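Local atomic coordinates of hypothetical protein PA0094 (Pseudomonas aeruginosa, PDB entry 1TU1), a protein that plays an essential role in delivering the toxin Tse6 to target cells, acting in the loading of Tse6 onto VgrG1a. Residues 33-38 and 125-130; 69-74 and 89-94; 100-105 and 117-122. One frame throughout, in Å; residues are numbered along the deposited sequence. Where two conformers were deposited one is given.

Interaction 1 of 3, residues 33-38 and 125-130; sequences GPAREA and LPHHEP
This is a loop-to-helix contact, in which the connection between strands 25-29 and 38-45, with A38 already opening the second strand, rests on the first turn of helix 125-137, at the edge of the six-stranded sheet within this chain. Its one hydrogen bond across the segments joins a side chain to the main chain: H128 NE2 donates to R36 O at 2.7 Å. The bond is nearly straight at hydrogen (163°), lies close to the imidazole plane and runs almost along the C=O axis. A short, well-aimed bond of this kind fixes the rotation of the ring about its CB-CG bond, and it places the proton on NE2. Flat packing completes the grip. A38 CB sits over one face of the H128 ring, 3.6 Å from its centroid, while H127 ND1 stands above the opposite face. H127 reaches that position because its CG is anti to the backbone N (chi1 175°), whereas H128 has its CG beside the backbone N (chi1 -72°). The H127 ring in turn receives a methyl group, A35 CB, over one face at 3.9 Å from the centroid, so each histidine makes a CH-pi contact with one alanine. R36 and E37, between these alanines, direct their CB atoms away from the helix. D124, just ahead of the helix, accepts a hydrogen bond from R36 N, so R36 is held at both its N and its O. The loop between the first two strands of the antiparallel sheet is thus fastened to helix 125-137, whose H128 also packs on T120 and L29.

Interaction 2 of 3, residues 69-74 and 89-94; sequences PGFKLH and LDYQWQ
The start of strand 72-81 runs antiparallel to residues 89-94 of strand 84-95, the axes of the short paired segments lying at 146° and 4.6 Å apart at closest approach. K72 and Q92 form a hydrogen-bonded pair, L73 and Y91 the non-hydrogen-bonded pair beside it. H74 N to D90 O keeps this register; at the other end Q94 N bonds P69 O, in the loop and one residue out of step. Q92 O is approached twice, by K72 N in a hydrogen bond and by F71 CA in a CA-H...O contact of 3.4 Å. On the face that carries Y91, the tightest meeting is aromatic. F71, its CG anti to the backbone N, drives CE1 against Y91 CD1 at 3.3 Å; the rings meet obliquely, their planes 51° apart. Farther along, L73 CD1 lies 3.5 Å from D90 O and also touches the CD2 methyl of L89, the two leucines crossing at about a right angle. The K72 and Q92 face is polar. Q92 holds its CG in the crowded position between N and the carbonyl carbon (chi1 75°), then extends, bringing OE1 to the edge of the H74 ring, 3.1 Å from CE1. Q92 NE2 donates to a water at 2.9 Å, and the water donates to G70 O, linking the loop main chain to this side chain. D90 OD1 makes a salt bridge with R103 NE, D90 OD2 is hydrogen-bonded to W77 NE1, and Y91 OH to Q104 OE1. The chemistry thus divides by face, with largely apolar contact where helix 53-67 packs on F71 and L89, and amide, imidazole and water on the other side.

Interaction 3 of 3, residues 100-105 and 117-122; sequences LMLRQV and TLTTTP
Q104 and T117 lie side by side and point the same way on one face of this pair of strands. With its CG anti to the backbone N and the chain extended beyond, Q104 brings NE2 to T117 OG1 at 3.0 Å; the bond is nearly straight (166°), and the hydroxyl oxygen lies in the plane of the amide. Q104 OE1 is hydrogen-bonded to Y91 OH on strand 84-95, so both ends of the amide are held, which restrains its rotation. L102 comes next on the same face, its chi1 of -91° displaced from the usual staggered value. Its two methyls diverge: CD1 runs alongside T119 CG2 at 3.8 Å, while CD2 crosses obliquely to T117 CG2 at 4.0 Å. T119 CG2, anti to its own backbone N, also receives L100 CD1, and so touches a methyl of each of two leucines. On the opposite face, which carries M101 and R103, M101 CB meets T120 CG2 at 4.0 Å and also touches P122 CD (4.3 Å), before the thioether bends away. R103 and L118 come nearest through their CB atoms, 4.3 Å apart; the guanidinium leaves the contact for D90 and E129, and L118 turns to W132 of helix 125-137. Beneath these side chains, M101 with T120 and R103 with L118 are hydrogen-bonded pairs, each with two N-H...O bonds. L102 CA adds a CA-H...O contact of 3.2 Å to L118 O. Strands 98-107 and 113-120 follow each other in the chain and pair antiparallel (175° between the short segments): a beta hairpin, here formed by two interior strands of the antiparallel sheet, within the range assigned to the DcrB family.

In the fold
Interactions 2 and 3 belong to one antiparallel sheet, through the neighbouring strands 84-95 and 98-107, whereas interaction 1 fastens a loop and a helix start near its border. Interaction 3 lies nearest the chain's centre and buries the most residues; interactions 1 and 2 sit farther out, with more exposed members. Chemistry follows place: main-chain ladders dominate the two hairpins, while interaction 1 relies on imidazole rings. R103 binds all three together, its guanidinium reaching D90 of interaction 2 and E129 of interaction 1, flanked by L125. On the other face, Y91 and Q104 join interactions 2 and 3. Interactions 1 and 2 do not touch.

Interaction 1 of 3, residues 33-38 and 125-130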
loop_
_atom_site.group_PDB
_atom_site.type_symbol
_atom_site.label_atom_id
_atom_site.label_comp_id
_atom_site.label_asym_id
_atom_site.label_seq_id
_atom_site.Cartn_x
_atom_site.Cartn_y
_atom_site.Cartn_z
ATOM N N GLY A 33 14.385 0.790 23.830
ATOM C CA GLY A 33 14.300 1.150 25.236
ATOM C C GLY A 33 12.864 1.299 25.722
ATOM O O GLY A 33 12.087 0.347 25.648
ATOM N N PRO A 34 12.510 2.475 26.242
ATOM C CA PRO A 34 11.133 2.767 26.652
ATOM C C PRO A 34 10.250 3.313 25.508
ATOM O O PRO A 34 9.038 3.389 25.672
ATOM C CB PRO A 34 11.325 3.842 27.718
ATOM C CG PRO A 34 12.534 4.608 27.241
ATOM C CD PRO A 34 13.404 3.619 26.496
ATOM N N ALA A 35 10.852 3.711 24.389
ATOM C CA ALA A 35 10.083 4.149 23.221
ATOM C C ALA A 35 9.469 2.946 22.512
ATOM O O ALA A 35 10.157 1.999 22.194
ATOM C CB ALA A 35 10.964 4.941 22.259
ATOM N N ARG A 36 8.169 3.006 22.266
ATOM C CA ARG A 36 7.488 1.959 21.512
ATOM C C ARG A 36 7.665 2.130 19.991
ATOM O O ARG A 36 8.144 3.160 19.497
ATOM C CB ARG A 36 5.995 1.914 21.851
ATOM C CG ARG A 36 5.657 1.898 23.341
ATOM C CD ARG A 36 6.315 0.782 24.144
ATOM N NE ARG A 36 5.696 0.620 25.467
ATOM C CZ ARG A 36 6.133 -0.210 26.416
ATOM N NH1 ARG A 36 7.187 -0.991 26.209
ATOM N NH2 ARG A 36 5.497 -0.273 27.579
ATOM N N GLU A 37 7.307 1.079 19.267
ATOM C CA GLU A 37 7.350 1.090 17.818
ATOM C C GLU A 37 6.416 2.174 17.296
ATOM O O GLU A 37 5.316 2.310 17.764
ATOM C CB GLU A 37 6.898 -0.270 17.282
ATOM C CG GLU A 37 7.132 -0.485 15.805
ATOM C CD GLU A 37 6.922 -1.935 15.394
ATOM O OE1 GLU A 37 5.768 -2.300 15.164
ATOM O OE2 GLU A 37 7.907 -2.688 15.280
ATOM N N ALA A 38 6.885 2.942 16.333
ATOM C CA ALA A 38 6.050 3.928 15.618
ATOM C C ALA A 38 5.770 3.456 14.194
ATOM O O ALA A 38 6.356 2.490 13.724
ATOM C CB ALA A 38 6.783 5.249 15.565
ATOM N N LEU A 125 7.605 10.813 20.601
ATOM C CA LEU A 125 7.918 11.645 19.439
ATOM C C LEU A 125 9.401 12.040 19.376
ATOM O O LEU A 125 10.038 11.877 18.331
ATOM C CB LEU A 125 7.002 12.866 19.345
ATOM C CG LEU A 125 7.349 13.819 18.193
ATOM C CD1 LEU A 125 7.292 13.099 16.835
ATOM C CD2 LEU A 125 6.446 15.035 18.180
ATOM N N PRO A 126 9.980 12.534 20.473
ATOM C CA PRO A 126 11.390 12.962 20.432
ATOM C C PRO A 126 12.353 11.857 20.051
ATOM O O PRO A 126 13.393 12.130 19.463
ATOM C CB PRO A 126 11.656 13.443 21.874
ATOM C CG PRO A 126 10.329 13.795 22.387
ATOM C CD PRO A 126 9.382 12.772 21.797
ATOM N N HIS A 127 12.033 10.616 20.390
ATOM C CA HIS A 127 12.912 9.510 20.051
ATOM C C HIS A 127 12.883 9.196 18.549
ATOM O O HIS A 127 13.909 8.905 17.939
ATOM C CB HIS A 127 12.526 8.261 20.843
ATOM C CG HIS A 127 13.310 7.063 20.440
ATOM N ND1 HIS A 127 12.956 6.276 19.367
ATOM C CD2 HIS A 127 14.471 6.559 20.911
ATOM C CE1 HIS A 127 13.853 5.322 19.210
ATOM N NE2 HIS A 127 14.786 5.473 20.133
ATOM N N HIS A 128 11.699 9.239 17.957
ATOM C CA HIS A 128 11.537 8.847 16.548
ATOM C C HIS A 128 11.830 9.981 15.538
ATOM O O HIS A 128 12.108 9.724 14.363
ATOM C CB HIS A 128 10.130 8.289 16.342
ATOM C CG HIS A 128 9.942 6.938 16.954
ATOM N ND1 HIS A 128 10.704 5.850 16.592
ATOM C CD2 HIS A 128 9.100 6.508 17.920
ATOM C CE1 HIS A 128 10.329 4.801 17.303
ATOM N NE2 HIS A 128 9.347 5.168 18.104
ATOM N N GLU A 129 11.795 11.212 16.021
ATOM C CA GLU A 129 11.874 12.405 15.174
ATOM C C GLU A 129 13.092 12.443 14.272
ATOM O O GLU A 129 12.955 12.721 13.090
ATOM C CB GLU A 129 11.787 13.658 16.036
ATOM C CG GLU A 129 11.505 14.944 15.284
ATOM C CD GLU A 129 11.078 16.070 16.209
ATOM O OE1 GLU A 129 10.468 15.782 17.267
ATOM O OE2 GLU A 129 11.358 17.250 15.874
ATOM N N PRO A 130 14.289 12.163 14.778
ATOM C CA PRO A 130 15.480 12.196 13.929
ATOM C C PRO A 130 15.398 11.316 12.675
ATOM O O PRO A 130 15.750 11.775 11.576
ATOM C CB PRO A 130 16.586 11.703 14.872
ATOM C CG PRO A 130 16.097 12.088 16.221
ATOM C CD PRO A 130 14.637 11.848 16.176
#

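Interaction 2 of 3, residues 69-74 and 89-94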
loop_
_atom_site.group_PDB
_atom_site.type_symbol
_atom_site.label_atom_id
_atom_site.label_comp_id
_atom_site.label_asym_id
_atom_site.label_seq_id
_atom_site.Cartn_x
_atom_site.Cartn_y
_atom_site.Cartn_z
ATOM N N PRO A 69 -11.844 12.932 17.948
ATOM C CA PRO A 69 -11.972 13.310 19.359
ATOM C C PRO A 69 -10.656 13.801 19.922
ATOM O O PRO A 69 -9.619 13.200 19.661
ATOM C CB PRO A 69 -12.393 12.001 20.042
ATOM C CG PRO A 69 -13.114 11.246 18.997
ATOM C CD PRO A 69 -12.398 11.586 17.692
ATOM N N GLY A 70 -10.698 14.905 20.658
ATOM C CA GLY A 70 -9.520 15.435 21.328
ATOM C C GLY A 70 -8.521 16.093 20.395
ATOM O O GLY A 70 -7.393 16.357 20.794
ATOM N N PHE A 71 -8.926 16.373 19.157
ATOM C CA PHE A 71 -8.001 16.943 18.178
ATOM C C PHE A 71 -7.401 18.253 18.701
ATOM O O PHE A 71 -8.122 19.095 19.232
ATOM C CB PHE A 71 -8.687 17.194 16.834
ATOM C CG PHE A 71 -7.822 17.933 15.852
ATOM C CD1 PHE A 71 -6.900 17.252 15.070
ATOM C CD2 PHE A 71 -7.918 19.312 15.716
ATOM C CE1 PHE A 71 -6.094 17.930 14.167
ATOM C CE2 PHE A 71 -7.099 19.994 14.805
ATOM C CZ PHE A 71 -6.191 19.299 14.040
ATOM N N LYS A 72 -6.088 18.401 18.550
ATOM C CA LYS A 72 -5.385 19.621 18.907
ATOM C C LYS A 72 -4.169 19.846 18.006
ATOM O O LYS A 72 -3.235 19.038 17.977
ATOM C CB LYS A 72 -4.956 19.568 20.370
ATOM C CG LYS A 72 -4.423 20.885 20.938
ATOM C CD LYS A 72 -4.067 20.703 22.424
ATOM C CE LYS A 72 -4.027 22.021 23.198
ATOM N NZ LYS A 72 -3.938 21.778 24.680
ATOM N N LEU A 73 -4.178 20.961 17.281
ATOM C CA LEU A 73 -3.077 21.304 16.383
ATOM C C LEU A 73 -1.924 21.924 17.154
ATOM O O LEU A 73 -2.083 22.986 17.737
ATOM C CB LEU A 73 -3.548 22.279 15.282
ATOM C CG LEU A 73 -2.449 22.765 14.327
ATOM C CD1 LEU A 73 -2.019 21.644 13.374
ATOM C CD2 LEU A 73 -2.881 23.998 13.535
ATOM N N HIS A 74 -0.762 21.277 17.146
ATOM C CA HIS A 74 0.439 21.879 17.718
ATOM C C HIS A 74 1.008 22.940 16.786
ATOM O O HIS A 74 1.205 24.082 17.203
ATOM C CB HIS A 74 1.536 20.848 17.990
ATOM C CG HIS A 74 1.224 19.897 19.105
ATOM N ND1 HIS A 74 -0.063 19.524 19.430
ATOM C CD2 HIS A 74 2.038 19.212 19.946
ATOM C CE1 HIS A 74 -0.031 18.664 20.434
ATOM N NE2 HIS A 74 1.231 18.456 20.764
ATOM N N LEU A 89 1.537 19.218 9.270
ATOM C CA LEU A 89 0.687 19.426 10.421
ATOM C C LEU A 89 1.109 18.495 11.543
ATOM O O LEU A 89 0.996 17.262 11.395
ATOM C CB LEU A 89 -0.757 19.105 10.103
ATOM C CG LEU A 89 -1.451 19.928 9.029
ATOM C CD1 LEU A 89 -2.824 19.358 8.848
ATOM C CD2 LEU A 89 -1.515 21.422 9.423
ATOM N N ASP A 90 1.591 19.078 12.643
ATOM C CA ASP A 90 1.852 18.352 13.880
ATOM C C ASP A 90 0.639 18.474 14.747
ATOM O O ASP A 90 0.235 19.580 15.114
ATOM C CB ASP A 90 3.055 18.919 14.603
ATOM C CG ASP A 90 4.315 18.745 13.820
ATOM O OD1 ASP A 90 4.383 17.782 13.017
ATOM O OD2 ASP A 90 5.287 19.515 13.905
ATOM N N TYR A 91 0.010 17.342 15.039
ATOM C CA TYR A 91 -1.178 17.346 15.864
ATOM C C TYR A 91 -1.339 16.085 16.694
ATOM O O TYR A 91 -0.689 15.073 16.439
ATOM C CB TYR A 91 -2.419 17.597 15.033
ATOM C CG TYR A 91 -2.824 16.549 13.994
ATOM C CD1 TYR A 91 -3.767 15.560 14.297
ATOM C CD2 TYR A 91 -2.355 16.623 12.677
ATOM C CE1 TYR A 91 -4.181 14.643 13.347
ATOM C CE2 TYR A 91 -2.760 15.715 11.714
ATOM C CZ TYR A 91 -3.670 14.729 12.043
ATOM O OH TYR A 91 -4.085 13.832 11.085
ATOM N N GLN A 92 -2.210 16.185 17.693
ATOM C CA GLN A 92 -2.585 15.052 18.512
ATOM C C GLN A 92 -4.081 14.871 18.452
ATOM O O GLN A 92 -4.832 15.820 18.139
ATOM C CB GLN A 92 -2.077 15.217 19.959
ATOM C CG GLN A 92 -2.841 16.219 20.861
ATOM C CD GLN A 92 -2.298 16.241 22.318
ATOM O OE1 GLN A 92 -1.164 16.680 22.572
ATOM N NE2 GLN A 92 -3.110 15.756 23.259
ATOM N N TRP A 93 -4.513 13.638 18.691
ATOM C CA TRP A 93 -5.907 13.357 18.972
ATOM C C TRP A 93 -6.031 12.134 19.906
ATOM O O TRP A 93 -5.035 11.473 20.217
ATOM C CB TRP A 93 -6.722 13.163 17.691
ATOM C CG TRP A 93 -6.341 11.967 16.872
ATOM C CD1 TRP A 93 -5.160 11.773 16.199
ATOM C CD2 TRP A 93 -7.137 10.802 16.618
ATOM N NE1 TRP A 93 -5.181 10.565 15.542
ATOM C CE2 TRP A 93 -6.379 9.947 15.782
ATOM C CE3 TRP A 93 -8.407 10.381 17.022
ATOM C CZ2 TRP A 93 -6.849 8.714 15.350
ATOM C CZ3 TRP A 93 -8.877 9.141 16.576
ATOM C CH2 TRP A 93 -8.094 8.333 15.747
ATOM N N GLN A 94 -7.254 11.861 20.341
ATOM C CA GLN A 94 -7.517 10.811 21.315
ATOM C C GLN A 94 -8.205 9.646 20.636
ATOM O O GLN A 94 -9.397 9.696 20.333
ATOM C CB GLN A 94 -8.394 11.328 22.470
ATOM C CG GLN A 94 -8.686 10.275 23.564
ATOM C CD GLN A 94 -9.709 10.763 24.595
ATOM O OE1 GLN A 94 -10.930 10.587 24.411
ATOM N NE2 GLN A 94 -9.217 11.383 25.668
HETATM O O HOH W 1 -5.746 14.969 22.434
#

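Interaction 3 of 3, residues 100-105 and 117-122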
loop_
_atom_site.group_PDB
_atom_site.type_symbol
_atom_site.label_atom_id
_atom_site.label_comp_id
_atom_site.label_asym_id
_atom_site.label_seq_id
_atom_site.Cartn_x
_atom_site.Cartn_y
_atom_site.Cartn_z
ATOM N N LEU A 100 -2.419 10.193 20.759
ATOM C CA LEU A 100 -1.428 9.910 19.738
ATOM C C LEU A 100 -0.898 11.209 19.169
ATOM O O LEU A 100 -1.657 12.160 18.996
ATOM C CB LEU A 100 -2.082 9.138 18.606
ATOM C CG LEU A 100 -2.534 7.708 18.881
ATOM C CD1 LEU A 100 -2.975 7.150 17.562
ATOM C CD2 LEU A 100 -1.427 6.873 19.488
ATOM N N MET A 101 0.400 11.233 18.885
ATOM C CA MET A 101 1.070 12.341 18.232
ATOM C C MET A 101 1.319 12.004 16.760
ATOM O O MET A 101 1.927 10.978 16.439
ATOM C CB MET A 101 2.399 12.606 18.928
ATOM C CG MET A 101 3.069 13.928 18.603
ATOM S SD MET A 101 2.007 15.396 18.838
ATOM C CE MET A 101 2.808 16.482 17.611
ATOM N N LEU A 102 0.857 12.891 15.879
ATOM C CA LEU A 102 1.023 12.753 14.436
ATOM C C LEU A 102 1.863 13.880 13.844
ATOM O O LEU A 102 1.724 15.048 14.222
ATOM C CB LEU A 102 -0.347 12.743 13.778
ATOM C CG LEU A 102 -0.955 11.348 13.613
ATOM C CD1 LEU A 102 -1.296 10.701 14.965
ATOM C CD2 LEU A 102 -2.179 11.435 12.762
ATOM N N ARG A 103 2.750 13.524 12.925
ATOM C CA ARG A 103 3.400 14.480 12.049
ATOM C C ARG A 103 3.048 14.060 10.619
ATOM O O ARG A 103 3.562 13.044 10.115
ATOM C CB ARG A 103 4.900 14.489 12.282
ATOM C CG ARG A 103 5.272 14.677 13.777
ATOM C CD ARG A 103 6.649 15.244 14.007
ATOM N NE ARG A 103 6.733 16.664 13.697
ATOM C CZ ARG A 103 7.845 17.386 13.797
ATOM N NH1 ARG A 103 8.989 16.825 14.151
ATOM N NH2 ARG A 103 7.837 18.676 13.488
ATOM N N GLN A 104 2.150 14.830 10.006
ATOM C CA GLN A 104 1.481 14.492 8.754
ATOM C C GLN A 104 1.807 15.522 7.663
ATOM O O GLN A 104 1.529 16.712 7.819
ATOM C CB GLN A 104 -0.019 14.421 8.996
ATOM C CG GLN A 104 -0.821 13.776 7.891
ATOM C CD GLN A 104 -2.205 13.376 8.331
ATOM O OE1 GLN A 104 -3.000 14.217 8.755
ATOM N NE2 GLN A 104 -2.497 12.078 8.260
ATOM N N VAL A 105 2.449 15.082 6.589
ATOM C CA VAL A 105 2.840 15.970 5.499
ATOM C C VAL A 105 1.942 15.717 4.276
ATOM O O VAL A 105 1.770 14.576 3.827
ATOM C CB VAL A 105 4.284 15.777 5.121
ATOM C CG1 VAL A 105 4.699 16.730 3.965
ATOM C CG2 VAL A 105 5.220 15.986 6.344
ATOM N N THR A 117 2.644 10.087 7.044
ATOM C CA THR A 117 2.124 10.232 8.380
ATOM C C THR A 117 3.023 9.453 9.337
ATOM O O THR A 117 3.165 8.234 9.195
ATOM C CB THR A 117 0.703 9.704 8.471
ATOM O OG1 THR A 117 -0.175 10.363 7.536
ATOM C CG2 THR A 117 0.102 10.008 9.857
ATOM N N LEU A 118 3.665 10.153 10.265
ATOM C CA LEU A 118 4.334 9.503 11.403
ATOM C C LEU A 118 3.334 9.454 12.553
ATOM O O LEU A 118 2.765 10.478 12.929
ATOM C CB LEU A 118 5.568 10.290 11.826
ATOM C CG LEU A 118 6.333 9.749 13.065
ATOM C CD1 LEU A 118 7.110 8.508 12.701
ATOM C CD2 LEU A 118 7.274 10.810 13.585
ATOM N N THR A 119 3.127 8.270 13.122
ATOM C CA THR A 119 2.253 8.111 14.242
ATOM C C THR A 119 3.027 7.538 15.415
ATOM O O THR A 119 3.662 6.493 15.305
ATOM C CB THR A 119 1.117 7.180 13.895
ATOM O OG1 THR A 119 0.378 7.697 12.789
ATOM C CG2 THR A 119 0.103 7.124 15.042
ATOM N N THR A 120 2.957 8.234 16.538
ATOM C CA THR A 120 3.642 7.821 17.758
ATOM C C THR A 120 2.822 8.342 18.934
ATOM O O THR A 120 1.686 8.753 18.749
ATOM C CB THR A 120 5.075 8.355 17.738
ATOM O OG1 THR A 120 5.830 7.780 18.803
ATOM C CG2 THR A 120 5.116 9.866 18.018
ATOM N N THR A 121 3.361 8.264 20.146
ATOM C CA THR A 121 2.730 8.902 21.308
ATOM C C THR A 121 3.501 10.177 21.583
ATOM O O THR A 121 4.631 10.305 21.151
ATOM C CB THR A 121 2.829 8.010 22.569
ATOM O OG1 THR A 121 4.199 7.702 22.817
ATOM C CG2 THR A 121 2.166 6.659 22.359
ATOM N N PRO A 122 2.924 11.108 22.335
ATOM C CA PRO A 122 3.673 12.316 22.716
ATOM C C PRO A 122 5.008 11.998 23.387
ATOM O O PRO A 122 6.026 12.601 23.041
ATOM C CB PRO A 122 2.709 13.052 23.642
ATOM C CG PRO A 122 1.357 12.541 23.266
ATOM C CD PRO A 122 1.544 11.121 22.851
#